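PDB 5FQ0: KDGF from Halomonas sp., which probably takes part in the breakdown of pectin or alginate by converting unsaturated monouronates to linear ketonised sugars, using a metal-bearing cupin fold. Local coordinates for residues T46-E51 and T87-V92; H53-Y58 and V100-S105; Q61-V66 and V92-D97. All blocks are in the same frame, centred on the assembly; numbering follows the deposited sequence.

Contact 1. Residues T46-E51 and T87-V92. With NI (nickel (II) ion), chain H.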
ATOM      1  N   THR B  46      -0.970  12.396 -15.599  1.00 28.36           N
ATOM      2  CA  THR B  46      -1.902  12.448 -16.739  1.00 30.53           C
ATOM      3  C   THR B  46      -2.635  11.106 -16.950  1.00 31.59           C
ATOM      4  O   THR B  46      -2.063  10.037 -16.732  1.00 29.24           O
ATOM      5  CB  THR B  46      -1.212  12.939 -18.045  1.00 33.23           C
ATOM      6  OG1 THR B  46      -0.193  12.029 -18.428  1.00 35.86           O
ATOM      7  CG2 THR B  46      -0.548  14.312 -17.839  1.00 35.24           C
ATOM      8  N   PRO B  47      -3.910  11.163 -17.357  1.00 33.59           N
ATOM      9  CA  PRO B  47      -4.706   9.935 -17.426  1.00 34.25           C
ATOM     10  C   PRO B  47      -4.096   8.933 -18.384  1.00 33.22           C
ATOM     11  O   PRO B  47      -3.640   9.309 -19.453  1.00 33.43           O
ATOM     12  CB  PRO B  47      -6.089  10.430 -17.915  1.00 35.74           C
ATOM     13  CG  PRO B  47      -6.112  11.899 -17.553  1.00 34.95           C
ATOM     14  CD  PRO B  47      -4.686  12.334 -17.821  1.00 32.28           C
ATOM     15  N   HIS B  48      -4.065   7.666 -17.969  1.00 31.02           N
ATOM     16  CA  HIS B  48      -3.435   6.597 -18.727  1.00 27.41           C
ATOM     17  C   HIS B  48      -4.082   5.287 -18.230  1.00 26.66           C
ATOM     18  O   HIS B  48      -4.846   5.273 -17.248  1.00 28.49           O
ATOM     19  CB  HIS B  48      -1.924   6.602 -18.465  1.00 28.29           C
ATOM     20  CG  HIS B  48      -1.591   6.314 -17.030  1.00 30.80           C
ATOM     21  ND1 HIS B  48      -1.767   7.246 -16.031  1.00 29.43           N
ATOM     22  CD2 HIS B  48      -1.216   5.167 -16.411  1.00 28.53           C
ATOM     23  CE1 HIS B  48      -1.441   6.711 -14.868  1.00 29.70           C
ATOM     24  NE2 HIS B  48      -1.114   5.449 -15.069  1.00 29.98           N
ATOM     25  N   GLN B  49      -3.776   4.202 -18.927  1.00 28.22           N
ATOM     26  CA  GLN B  49      -4.281   2.853 -18.650  1.00 29.24           C
ATOM     27  C   GLN B  49      -3.069   1.979 -18.621  1.00 26.52           C
ATOM     28  O   GLN B  49      -2.090   2.273 -19.319  1.00 28.29           O
ATOM     29  CB  GLN B  49      -5.043   2.317 -19.861  1.00 33.37           C
ATOM     30  CG  GLN B  49      -6.448   2.795 -20.046  1.00 40.42           C
ATOM     31  CD  GLN B  49      -7.218   1.912 -21.009  1.00 39.57           C
ATOM     32  OE1 GLN B  49      -6.626   1.091 -21.710  1.00 37.24           O
ATOM     33  NE2 GLN B  49      -8.548   2.054 -21.020  1.00 40.07           N
ATOM     34  N   HIS B  50      -3.129   0.885 -17.872  1.00 24.97           N
ATOM     35  CA  HIS B  50      -2.131  -0.150 -18.039  1.00 26.20           C
ATOM     36  C   HIS B  50      -2.731  -1.363 -18.734  1.00 25.80           C
ATOM     37  O   HIS B  50      -3.743  -1.886 -18.294  1.00 26.34           O
ATOM     38  CB  HIS B  50      -1.500  -0.511 -16.695  1.00 24.33           C
ATOM     39  CG  HIS B  50      -1.027   0.690 -15.949  1.00 23.57           C
ATOM     40  ND1 HIS B  50       0.071   1.422 -16.349  1.00 23.77           N
ATOM     41  CD2 HIS B  50      -1.543   1.331 -14.872  1.00 22.16           C
ATOM     42  CE1 HIS B  50       0.230   2.446 -15.527  1.00 22.60           C
ATOM     43  NE2 HIS B  50      -0.732   2.403 -14.616  1.00 21.11           N
ATOM     44  N   GLU B  51      -2.102  -1.781 -19.828  1.00 27.52           N
ATOM     45  CA  GLU B  51      -2.497  -3.002 -20.548  1.00 29.75           C
ATOM     46  C   GLU B  51      -2.372  -4.233 -19.638  1.00 29.93           C
ATOM     47  O   GLU B  51      -3.225  -5.121 -19.661  1.00 31.59           O
ATOM     48  CB  GLU B  51      -1.611  -3.151 -21.797  1.00 34.91           C
ATOM     49  CG  GLU B  51      -1.606  -4.522 -22.466  1.00 45.37           C
ATOM     50  CD  GLU B  51      -2.763  -4.677 -23.432  1.00 55.09           C
ATOM     51  OE1 GLU B  51      -2.761  -3.944 -24.445  1.00 63.03           O
ATOM     52  OE2 GLU B  51      -3.676  -5.511 -23.183  1.00 57.61           O
ATOM     53  N   THR B  87      -8.044   0.242 -17.205  1.00 31.03           N
ATOM     54  CA  THR B  87      -8.908   1.277 -16.597  1.00 28.72           C
ATOM     55  C   THR B  87      -8.108   2.597 -16.599  1.00 30.44           C
ATOM     56  O   THR B  87      -6.961   2.659 -16.121  1.00 28.35           O
ATOM     57  CB  THR B  87      -9.428   0.914 -15.175  1.00 29.62           C
ATOM     58  OG1 THR B  87     -10.066  -0.360 -15.198  1.00 29.87           O
ATOM     59  CG2 THR B  87     -10.467   1.920 -14.639  1.00 28.65           C
ATOM     60  N   MET B  88      -8.704   3.623 -17.196  1.00 27.14           N
ATOM     61  CA  MET B  88      -8.117   4.949 -17.252  1.00 27.08           C
ATOM     62  C   MET B  88      -8.123   5.592 -15.890  1.00 25.00           C
ATOM     63  O   MET B  88      -9.145   5.612 -15.201  1.00 24.60           O
ATOM     64  CB  MET B  88      -8.924   5.850 -18.206  1.00 31.00           C
ATOM     65  CG  MET B  88      -8.714   5.533 -19.685  1.00 32.34           C
ATOM     66  SD  MET B  88      -7.040   5.890 -20.258  1.00 39.47           S
ATOM     67  CE  MET B  88      -6.947   7.577 -19.691  1.00 36.56           C
ATOM     68  N   HIS B  89      -6.992   6.159 -15.510  1.00 22.87           N
ATOM     69  CA  HIS B  89      -6.899   6.805 -14.221  1.00 22.31           C
ATOM     70  C   HIS B  89      -5.826   7.878 -14.334  1.00 23.45           C
ATOM     71  O   HIS B  89      -4.925   7.796 -15.187  1.00 25.63           O
ATOM     72  CB  HIS B  89      -6.574   5.776 -13.105  1.00 20.73           C
ATOM     73  CG  HIS B  89      -5.293   5.024 -13.321  1.00 20.96           C
ATOM     74  ND1 HIS B  89      -5.163   4.017 -14.263  1.00 20.82           N
ATOM     75  CD2 HIS B  89      -4.080   5.153 -12.740  1.00 19.70           C
ATOM     76  CE1 HIS B  89      -3.920   3.572 -14.258  1.00 21.87           C
ATOM     77  NE2 HIS B  89      -3.251   4.216 -13.314  1.00 20.74           N
ATOM     78  N   GLY B  90      -5.957   8.897 -13.504  1.00 24.59           N
ATOM     79  CA  GLY B  90      -5.029  10.042 -13.463  1.00 25.77           C
ATOM     80  C   GLY B  90      -5.246  10.765 -12.147  1.00 24.94           C
ATOM     81  O   GLY B  90      -6.178  10.439 -11.403  1.00 23.80           O
ATOM     82  N   ALA B  91      -4.411  11.753 -11.852  1.00 24.38           N
ATOM     83  CA  ALA B  91      -4.492  12.467 -10.560  1.00 25.85           C
ATOM     84  C   ALA B  91      -3.937  13.873 -10.653  1.00 25.38           C
ATOM     85  O   ALA B  91      -2.997  14.130 -11.397  1.00 25.54           O
ATOM     86  CB  ALA B  91      -3.708  11.697  -9.472  1.00 27.81           C
ATOM     87  N   VAL B  92      -4.483  14.765  -9.837  1.00 24.49           N
ATOM     88  CA  VAL B  92      -3.883  16.066  -9.629  1.00 24.58           C
ATOM     89  C   VAL B  92      -3.652  16.178  -8.122  1.00 23.65           C
ATOM     90  O   VAL B  92      -4.585  16.034  -7.320  1.00 25.18           O
ATOM     91  CB  VAL B  92      -4.781  17.243 -10.140  1.00 25.99           C
ATOM     92  CG1 VAL B  92      -4.071  18.597  -9.953  1.00 26.51           C
ATOM     93  CG2 VAL B  92      -5.157  17.067 -11.608  1.00 23.87           C
TER
HETATM   94 NI    NI H1113      -1.160   4.037 -13.397  1.00 25.72          NI
HETATM   95  O   HOH W   1      -5.255   0.612 -16.169  1.00 21.67           O

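Contact 2. Residues H53-Y58 and V100-S105. With NI (nickel (II) ion), chain H.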
ATOM      1  N   HIS B  53      -1.142  -4.294 -15.994  1.00 25.61           N
ATOM      2  CA  HIS B  53      -0.996  -4.188 -14.523  1.00 23.57           C
ATOM      3  C   HIS B  53      -2.265  -3.686 -13.832  1.00 22.03           C
ATOM      4  O   HIS B  53      -2.875  -2.689 -14.283  1.00 22.50           O
ATOM      5  CB  HIS B  53       0.170  -3.235 -14.189  1.00 21.80           C
ATOM      6  CG  HIS B  53       1.495  -3.671 -14.730  1.00 23.66           C
ATOM      7  ND1 HIS B  53       1.912  -3.395 -16.017  1.00 23.64           N
ATOM      8  CD2 HIS B  53       2.517  -4.331 -14.135  1.00 23.41           C
ATOM      9  CE1 HIS B  53       3.127  -3.872 -16.196  1.00 24.33           C
ATOM     10  NE2 HIS B  53       3.521  -4.443 -15.066  1.00 25.48           N
ATOM     11  N   ASP B  54      -2.667  -4.344 -12.742  1.00 20.77           N
ATOM     12  CA  ASP B  54      -3.687  -3.766 -11.854  1.00 21.41           C
ATOM     13  C   ASP B  54      -2.945  -2.759 -10.968  1.00 24.09           C
ATOM     14  O   ASP B  54      -1.751  -2.923 -10.705  1.00 26.18           O
ATOM     15  CB  ASP B  54      -4.352  -4.822 -10.944  1.00 20.96           C
ATOM     16  CG  ASP B  54      -5.162  -5.869 -11.717  1.00 21.91           C
ATOM     17  OD1 ASP B  54      -5.727  -5.530 -12.788  1.00 20.27           O
ATOM     18  OD2 ASP B  54      -5.307  -7.003 -11.212  1.00 21.10           O
ATOM     19  N   GLN B  55      -3.642  -1.712 -10.543  1.00 23.37           N
ATOM     20  CA  GLN B  55      -3.067  -0.660  -9.729  1.00 21.32           C
ATOM     21  C   GLN B  55      -4.015  -0.301  -8.595  1.00 21.88           C
ATOM     22  O   GLN B  55      -5.240  -0.191  -8.797  1.00 23.05           O
ATOM     23  CB  GLN B  55      -2.757   0.590 -10.536  1.00 21.23           C
ATOM     24  CG  GLN B  55      -2.000   1.613  -9.672  1.00 20.76           C
ATOM     25  CD  GLN B  55      -1.643   2.839 -10.444  1.00 22.24           C
ATOM     26  OE1 GLN B  55      -1.500   2.763 -11.653  1.00 21.90           O
ATOM     27  NE2 GLN B  55      -1.494   3.996  -9.757  1.00 21.29           N
ATOM     28  N   ILE B  56      -3.456  -0.149  -7.393  1.00 21.18           N
ATOM     29  CA  ILE B  56      -4.157   0.525  -6.308  1.00 20.72           C
ATOM     30  C   ILE B  56      -3.332   1.744  -5.910  1.00 22.07           C
ATOM     31  O   ILE B  56      -2.096   1.651  -5.781  1.00 22.19           O
ATOM     32  CB  ILE B  56      -4.420  -0.428  -5.092  1.00 23.27           C
ATOM     33  CG1 ILE B  56      -5.485  -1.490  -5.466  1.00 21.80           C
ATOM     34  CG2 ILE B  56      -4.913   0.356  -3.853  1.00 19.27           C
ATOM     35  CD1 ILE B  56      -5.609  -2.615  -4.473  1.00 23.54           C
ATOM     36  N   GLY B  57      -3.991   2.885  -5.709  1.00 20.44           N
ATOM     37  CA  GLY B  57      -3.330   4.062  -5.117  1.00 19.57           C
ATOM     38  C   GLY B  57      -3.879   4.321  -3.725  1.00 20.79           C
ATOM     39  O   GLY B  57      -5.076   4.596  -3.533  1.00 21.49           O
ATOM     40  N   TYR B  58      -3.031   4.175  -2.719  1.00 20.55           N
ATOM     41  CA  TYR B  58      -3.439   4.420  -1.357  1.00 20.03           C
ATOM     42  C   TYR B  58      -2.823   5.748  -0.868  1.00 20.41           C
ATOM     43  O   TYR B  58      -1.582   5.910  -0.894  1.00 21.89           O
ATOM     44  CB  TYR B  58      -2.971   3.260  -0.487  1.00 22.63           C
ATOM     45  CG  TYR B  58      -3.425   3.412   0.953  1.00 25.09           C
ATOM     46  CD1 TYR B  58      -2.650   4.124   1.884  1.00 28.90           C
ATOM     47  CD2 TYR B  58      -4.627   2.869   1.373  1.00 25.04           C
ATOM     48  CE1 TYR B  58      -3.067   4.270   3.195  1.00 27.36           C
ATOM     49  CE2 TYR B  58      -5.037   2.981   2.681  1.00 26.08           C
ATOM     50  CZ  TYR B  58      -4.262   3.690   3.576  1.00 27.73           C
ATOM     51  OH  TYR B  58      -4.698   3.829   4.864  1.00 29.72           O
ATOM     52  N   VAL B 100       1.303   9.252  -2.270  1.00 19.44           N
ATOM     53  CA  VAL B 100       0.418   8.126  -2.589  1.00 18.41           C
ATOM     54  C   VAL B 100       1.306   6.874  -2.724  1.00 19.76           C
ATOM     55  O   VAL B 100       2.403   6.916  -3.292  1.00 20.20           O
ATOM     56  CB  VAL B 100      -0.476   8.409  -3.847  1.00 18.02           C
ATOM     57  CG1 VAL B 100       0.369   8.758  -5.090  1.00 16.71           C
ATOM     58  CG2 VAL B 100      -1.463   7.262  -4.135  1.00 17.04           C
ATOM     59  N   ILE B 101       0.833   5.766  -2.180  1.00 20.50           N
ATOM     60  CA  ILE B 101       1.513   4.491  -2.388  1.00 22.37           C
ATOM     61  C   ILE B 101       0.830   3.858  -3.593  1.00 21.40           C
ATOM     62  O   ILE B 101      -0.368   3.495  -3.508  1.00 19.34           O
ATOM     63  CB  ILE B 101       1.406   3.570  -1.143  1.00 22.53           C
ATOM     64  CG1 ILE B 101       1.735   4.322   0.133  1.00 26.17           C
ATOM     65  CG2 ILE B 101       2.394   2.427  -1.261  1.00 24.64           C
ATOM     66  CD1 ILE B 101       3.081   5.030   0.105  1.00 27.94           C
ATOM     67  N   ASP B 102       1.538   3.784  -4.723  1.00 19.96           N
ATOM     68  CA  ASP B 102       1.014   3.035  -5.858  1.00 21.12           C
ATOM     69  C   ASP B 102       1.401   1.567  -5.703  1.00 21.34           C
ATOM     70  O   ASP B 102       2.585   1.255  -5.535  1.00 19.88           O
ATOM     71  CB  ASP B 102       1.557   3.568  -7.181  1.00 21.90           C
ATOM     72  CG  ASP B 102       0.899   4.855  -7.594  1.00 22.98           C
ATOM     73  OD1 ASP B 102      -0.291   5.061  -7.254  1.00 20.32           O
ATOM     74  OD2 ASP B 102       1.579   5.623  -8.290  1.00 25.40           O
ATOM     75  N   LEU B 103       0.395   0.689  -5.766  1.00 22.05           N
ATOM     76  CA  LEU B 103       0.560  -0.766  -5.637  1.00 23.32           C
ATOM     77  C   LEU B 103       0.214  -1.436  -6.972  1.00 24.58           C
ATOM     78  O   LEU B 103      -0.782  -1.072  -7.597  1.00 22.87           O
ATOM     79  CB  LEU B 103      -0.371  -1.290  -4.529  1.00 23.53           C
ATOM     80  CG  LEU B 103      -0.439  -0.271  -3.377  1.00 25.90           C
ATOM     81  CD1 LEU B 103      -1.604  -0.565  -2.471  1.00 26.10           C
ATOM     82  CD2 LEU B 103       0.874  -0.282  -2.591  1.00 27.65           C
ATOM     83  N   PHE B 104       1.014  -2.412  -7.389  1.00 21.93           N
ATOM     84  CA  PHE B 104       0.861  -3.026  -8.716  1.00 22.91           C
ATOM     85  C   PHE B 104       0.933  -4.545  -8.652  1.00 24.46           C
ATOM     86  O   PHE B 104       1.620  -5.104  -7.796  1.00 22.11           O
ATOM     87  CB  PHE B 104       1.952  -2.552  -9.704  1.00 21.58           C
ATOM     88  CG  PHE B 104       1.941  -1.063  -9.992  1.00 21.45           C
ATOM     89  CD1 PHE B 104       1.129  -0.532 -10.999  1.00 21.71           C
ATOM     90  CD2 PHE B 104       2.772  -0.203  -9.268  1.00 19.65           C
ATOM     91  CE1 PHE B 104       1.158   0.826 -11.284  1.00 22.11           C
ATOM     92  CE2 PHE B 104       2.800   1.152  -9.520  1.00 20.47           C
ATOM     93  CZ  PHE B 104       1.987   1.680 -10.536  1.00 23.64           C
ATOM     94  N   SER B 105       0.212  -5.205  -9.559  1.00 25.02           N
ATOM     95  CA  SER B 105       0.406  -6.618  -9.840  1.00 23.68           C
ATOM     96  C   SER B 105       0.239  -6.764 -11.358  1.00 25.19           C
ATOM     97  O   SER B 105      -0.751  -6.273 -11.907  1.00 23.69           O
ATOM     98  CB  SER B 105      -0.614  -7.480  -9.118  1.00 23.07           C
ATOM     99  OG  SER B 105      -0.375  -8.855  -9.436  1.00 21.14           O
TER
HETATM  100 NI    NI H1113      -1.160   4.037 -13.397  1.00 25.72          NI

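Contact 3. Residues Q61-V66 and V92-D97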
ATOM      1  N   GLN B  61      -0.604  10.954   2.581  1.00 21.13           N
ATOM      2  CA  GLN B  61      -0.353  12.350   3.006  1.00 23.82           C
ATOM      3  C   GLN B  61      -0.860  13.320   1.926  1.00 24.02           C
ATOM      4  O   GLN B  61      -0.812  13.003   0.730  1.00 23.59           O
ATOM      5  CB  GLN B  61       1.152  12.579   3.310  1.00 22.20           C
ATOM      6  CG  GLN B  61       1.503  13.930   3.936  1.00 27.08           C
ATOM      7  CD  GLN B  61       2.983  13.998   4.334  1.00 30.47           C
ATOM      8  OE1 GLN B  61       3.351  13.519   5.404  1.00 32.71           O
ATOM      9  NE2 GLN B  61       3.839  14.547   3.454  1.00 27.48           N
ATOM     10  N   GLY B  62      -1.333  14.491   2.357  1.00 24.30           N
ATOM     11  CA  GLY B  62      -1.846  15.521   1.444  1.00 24.61           C
ATOM     12  C   GLY B  62      -3.212  15.088   0.930  1.00 25.45           C
ATOM     13  O   GLY B  62      -4.002  14.531   1.683  1.00 26.75           O
ATOM     14  N   ALA B  63      -3.450  15.312  -0.367  1.00 25.68           N
ATOM     15  CA  ALA B  63      -4.742  15.097  -1.008  1.00 24.12           C
ATOM     16  C   ALA B  63      -4.545  15.130  -2.512  1.00 22.73           C
ATOM     17  O   ALA B  63      -3.613  15.789  -3.019  1.00 24.77           O
ATOM     18  CB  ALA B  63      -5.759  16.158  -0.568  1.00 25.22           C
ATOM     19  N   PHE B  64      -5.390  14.372  -3.207  1.00 22.25           N
ATOM     20  CA  PHE B  64      -5.392  14.278  -4.678  1.00 22.23           C
ATOM     21  C   PHE B  64      -6.817  14.350  -5.202  1.00 24.17           C
ATOM     22  O   PHE B  64      -7.740  13.804  -4.567  1.00 22.43           O
ATOM     23  CB  PHE B  64      -4.867  12.903  -5.131  1.00 21.41           C
ATOM     24  CG  PHE B  64      -3.427  12.657  -4.798  1.00 19.32           C
ATOM     25  CD1 PHE B  64      -3.049  12.203  -3.527  1.00 18.82           C
ATOM     26  CD2 PHE B  64      -2.448  12.884  -5.747  1.00 17.39           C
ATOM     27  CE1 PHE B  64      -1.694  11.980  -3.234  1.00 17.73           C
ATOM     28  CE2 PHE B  64      -1.105  12.668  -5.464  1.00 18.26           C
ATOM     29  CZ  PHE B  64      -0.722  12.196  -4.221  1.00 17.68           C
ATOM     30  N   GLU B  65      -6.998  14.959  -6.374  1.00 24.78           N
ATOM     31  CA  GLU B  65      -8.208  14.650  -7.123  1.00 25.28           C
ATOM     32  C   GLU B  65      -7.859  13.522  -8.079  1.00 23.61           C
ATOM     33  O   GLU B  65      -6.960  13.653  -8.923  1.00 25.39           O
ATOM     34  CB  GLU B  65      -8.806  15.822  -7.889  1.00 26.76           C
ATOM     35  CG  GLU B  65      -9.865  15.250  -8.832  1.00 30.82           C
ATOM     36  CD  GLU B  65     -10.860  16.236  -9.405  1.00 36.39           C
ATOM     37  OE1 GLU B  65     -11.839  16.575  -8.696  1.00 40.10           O
ATOM     38  OE2 GLU B  65     -10.701  16.614 -10.585  1.00 37.04           O
ATOM     39  N   VAL B  66      -8.546  12.405  -7.934  1.00 21.86           N
ATOM     40  CA  VAL B  66      -8.244  11.232  -8.741  1.00 24.56           C
ATOM     41  C   VAL B  66      -9.388  11.046  -9.727  1.00 25.32           C
ATOM     42  O   VAL B  66     -10.579  11.175  -9.361  1.00 24.69           O
ATOM     43  CB  VAL B  66      -8.051   9.968  -7.877  1.00 25.66           C
ATOM     44  CG1 VAL B  66      -8.106   8.704  -8.737  1.00 26.20           C
ATOM     45  CG2 VAL B  66      -6.719  10.038  -7.123  1.00 26.53           C
ATOM     46  N   VAL B  92      -4.483  14.765  -9.837  1.00 24.49           N
ATOM     47  CA  VAL B  92      -3.883  16.066  -9.629  1.00 24.58           C
ATOM     48  C   VAL B  92      -3.652  16.178  -8.122  1.00 23.65           C
ATOM     49  O   VAL B  92      -4.585  16.034  -7.320  1.00 25.18           O
ATOM     50  CB  VAL B  92      -4.781  17.243 -10.140  1.00 25.99           C
ATOM     51  CG1 VAL B  92      -4.071  18.597  -9.953  1.00 26.51           C
ATOM     52  CG2 VAL B  92      -5.157  17.067 -11.608  1.00 23.87           C
ATOM     53  N   ALA B  93      -2.402  16.392  -7.728  1.00 24.15           N
ATOM     54  CA  ALA B  93      -2.104  16.611  -6.304  1.00 24.82           C
ATOM     55  C   ALA B  93      -2.680  17.963  -5.850  1.00 25.42           C
ATOM     56  O   ALA B  93      -2.536  18.968  -6.562  1.00 24.51           O
ATOM     57  CB  ALA B  93      -0.618  16.616  -6.088  1.00 23.05           C
ATOM     58  N   LEU B  94      -3.301  17.989  -4.670  1.00 24.18           N
ATOM     59  CA  LEU B  94      -3.912  19.235  -4.148  1.00 25.08           C
ATOM     60  C   LEU B  94      -3.043  19.979  -3.088  1.00 25.53           C
ATOM     61  O   LEU B  94      -3.351  21.117  -2.743  1.00 24.96           O
ATOM     62  CB  LEU B  94      -5.352  18.960  -3.602  1.00 23.74           C
ATOM     63  CG  LEU B  94      -6.216  18.140  -4.597  1.00 23.77           C
ATOM     64  CD1 LEU B  94      -7.550  17.663  -4.055  1.00 23.26           C
ATOM     65  CD2 LEU B  94      -6.414  18.951  -5.869  1.00 25.15           C
ATOM     66  N   GLU B  95      -1.983  19.347  -2.571  1.00 23.36           N
ATOM     67  CA  GLU B  95      -1.164  19.920  -1.450  1.00 22.89           C
ATOM     68  C   GLU B  95       0.304  19.616  -1.685  1.00 22.81           C
ATOM     69  O   GLU B  95       0.620  18.620  -2.346  1.00 24.43           O
ATOM     70  CB  GLU B  95      -1.543  19.311  -0.086  1.00 24.21           C
ATOM     71  CG  GLU B  95      -2.961  19.565   0.369  1.00 29.30           C
ATOM     72  CD  GLU B  95      -3.204  19.088   1.787  1.00 33.27           C
ATOM     73  OE1 GLU B  95      -2.247  18.654   2.495  1.00 35.71           O
ATOM     74  OE2 GLU B  95      -4.374  19.158   2.196  1.00 39.15           O
ATOM     75  N   PRO B  96       1.211  20.446  -1.153  1.00 22.34           N
ATOM     76  CA  PRO B  96       2.631  20.153  -1.293  1.00 22.15           C
ATOM     77  C   PRO B  96       2.930  18.809  -0.609  1.00 23.33           C
ATOM     78  O   PRO B  96       2.209  18.407   0.328  1.00 21.40           O
ATOM     79  CB  PRO B  96       3.298  21.285  -0.516  1.00 23.48           C
ATOM     80  CG  PRO B  96       2.293  22.408  -0.579  1.00 25.40           C
ATOM     81  CD  PRO B  96       0.985  21.699  -0.412  1.00 24.70           C
ATOM     82  N   ASP B  97       3.969  18.130  -1.080  1.00 21.76           N
ATOM     83  CA  ASP B  97       4.329  16.826  -0.512  1.00 22.54           C
ATOM     84  C   ASP B  97       3.122  15.893  -0.334  1.00 21.05           C
ATOM     85  O   ASP B  97       2.988  15.262   0.710  1.00 19.99           O
ATOM     86  CB  ASP B  97       5.025  17.047   0.843  1.00 23.11           C
ATOM     87  CG  ASP B  97       6.351  17.807   0.705  1.00 23.17           C
ATOM     88  OD1 ASP B  97       6.924  17.852  -0.395  1.00 20.92           O
ATOM     89  OD2 ASP B  97       6.797  18.380   1.715  1.00 23.90           O
TER
HETATM   90  O   HOH W   2      -4.975  16.267   3.398  1.00 35.51           O

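Contact 1. Residues T46-E51 and T87-V92
The imidazole of His89 has ND1 of His48 above one face, offset toward the rim, while CD2 of His50 and the carbonyl oxygen of Thr87 meet its edge in the ring plane. At the edge of the His48 ring, also in plane, lie Thr46 O and ND1 of His50. The His48 and His89 planes are turned 59° apart, and their NE2 atoms come within 3.0 Å because both bind the same nickel ion. The metal sits 2.2 Å from His48 NE2 and 2.1 Å from both His50 NE2 and His89 NE2. His48 and His89 on paired strands and His50 in the loop that follows the first, joined by Gln55 OE1 from strand 54-61 of the facing sheet, make the metal site of a cupin.

On the face they share, both His48 and His89 have CG in the crowded position between N and the carbonyl carbon (chi1 63° and 59°), which turns the two rings toward each other and the metal. Each ring is then held in rotation by its ND1-H: His48 ND1 donates to Thr46 O at 2.9 Å, and His89 ND1 to Thr87 O. These carbonyls would probably make the imidazoles somewhat better electron donors to nickel. Behind the rings, His48 and His89 form an antiparallel hydrogen-bonded pair through their own N and O atoms. A water bridges His50 N and Thr87 O.

The sheet's other side carries a sulphur contact. Met88, bent at chi2 and chi3, lays SD 3.2 Å from CG of the extended Gln49 chain and presses CE tightly against Pro47 CB at 3.5 Å.

Contact 2. Residues H53-Y58 and V100-S105
Strands 54-58 and 100-105 run antiparallel as inner neighbours in the larger sheet of the cupin beta-barrel, with strand 80-83 beyond the first and strand 32-39 beyond the second.

Backbone bonding is regular. Asp54 with Ser105, Ile56 with Leu103 and Tyr58 with Ile101 are hydrogen-bonded pairs, each closed by two N-H to O bonds. Ile101 N to Tyr58 O is short and straight (2.7 Å, 171° at the hydrogen), whereas Ser105 N reaches Asp54 O at 3.2 Å from above the carbonyl plane. Gln55 with Phe104 and Gly57 with Asp102 are the non-hydrogen-bonded pairs between them.

Polar chemistry gathers on the face of Gln55, Asp102 and Phe104. With CG anti to the backbone N (chi1 -173°) and the chain extended beyond it, Gln55 reaches out to place OE1 2.2 Å from nickel, alongside the three histidines His48, His50 and His89. Its NE2 gives a weak, bent hydrogen bond to Asp102 OD1 at 3.0 Å and another bond to a citrate probably left from crystallisation. These two acceptors are consistent with an amide oriented oxygen-first toward the metal.

Apolar packing occupies the middle of the other face, which turns partly toward the second subunit, with Asp54 and Ser105 at one end. The Leu103 and Ile56 side chains cross obliquely, CD1 of Leu103 3.7 Å from CG2 of Ile56. The Asp54 carboxylate bonds to His85 N and to a polar side chain of the neighbouring subunit. Back on the metal side, the Phe104 ring runs beside Gln55, its plane 49° from the amide, with CE1 3.3 Å from OE1.

Contact 3. Residues Q61-V66 and V92-D97
Phe64 has CG anti to its own carbonyl carbon (chi1 -65°) and the ring swung across by chi2 of 83°, which brings CD2 and CE2 against Ala93; Gln61 is extended as far as CD, with CG anti to the backbone N (chi1 -172°), and its amide is then turned. The contact joins strands 64-68 and 89-93, antiparallel neighbours in the smaller sheet of the cupin barrel, with the turn leading into the first and the one leaving the second.

CE2 of Phe64 lies 4.0 Å from Ala93 CB, and the same ring meets Phe39 edge-to-face and touches Val100 of the larger sheet. An alanine in place of Phe64 would remove this ring and would probably loosen the packing between the two sheets.

Glu65 and Val92 form a hydrogen-bonded pair, each N donating to the other's O. Beyond this pair a single bond follows, Leu94 N to Ala63 O at 2.8 Å, the donor above the carbonyl plane, and CD1 of Leu94 folds back to 3.6 Å from Glu65 N. Farther out, Gln61 NE2 donates almost straight to Asp97 O at 3.0 Å, with that oxygen in its amide plane. Glu95 reaches back over Gly62, its OE1 3.3 Å from Gly62 CA, while a water bonds to Gly62 O at 2.6 Å and to Glu95 OE2 at 3.2 Å.

Overall arrangement
Contact 2 is the buried one, about 6 Å between its centre and that of the chain; contacts 1 and 3 lie about 11 Å out and are partly exposed. Contacts 1 and 3 share strand 89-93, which pairs with 44-48 along one edge and 64-68 along the other in the smaller sheet; Val92 belongs to both ranges but pairs only in contact 3. Contact 2 belongs to the larger sheet and meets contact 1 at the nickel, where two strand histidines and one from the adjoining loop face a glutamine from the other sheet. Toward contact 3 the link between the sheets is apolar. Metal chemistry thus marks contacts 1 and 2, while contact 3 mixes one buried aromatic ring with solvent-facing polar turns.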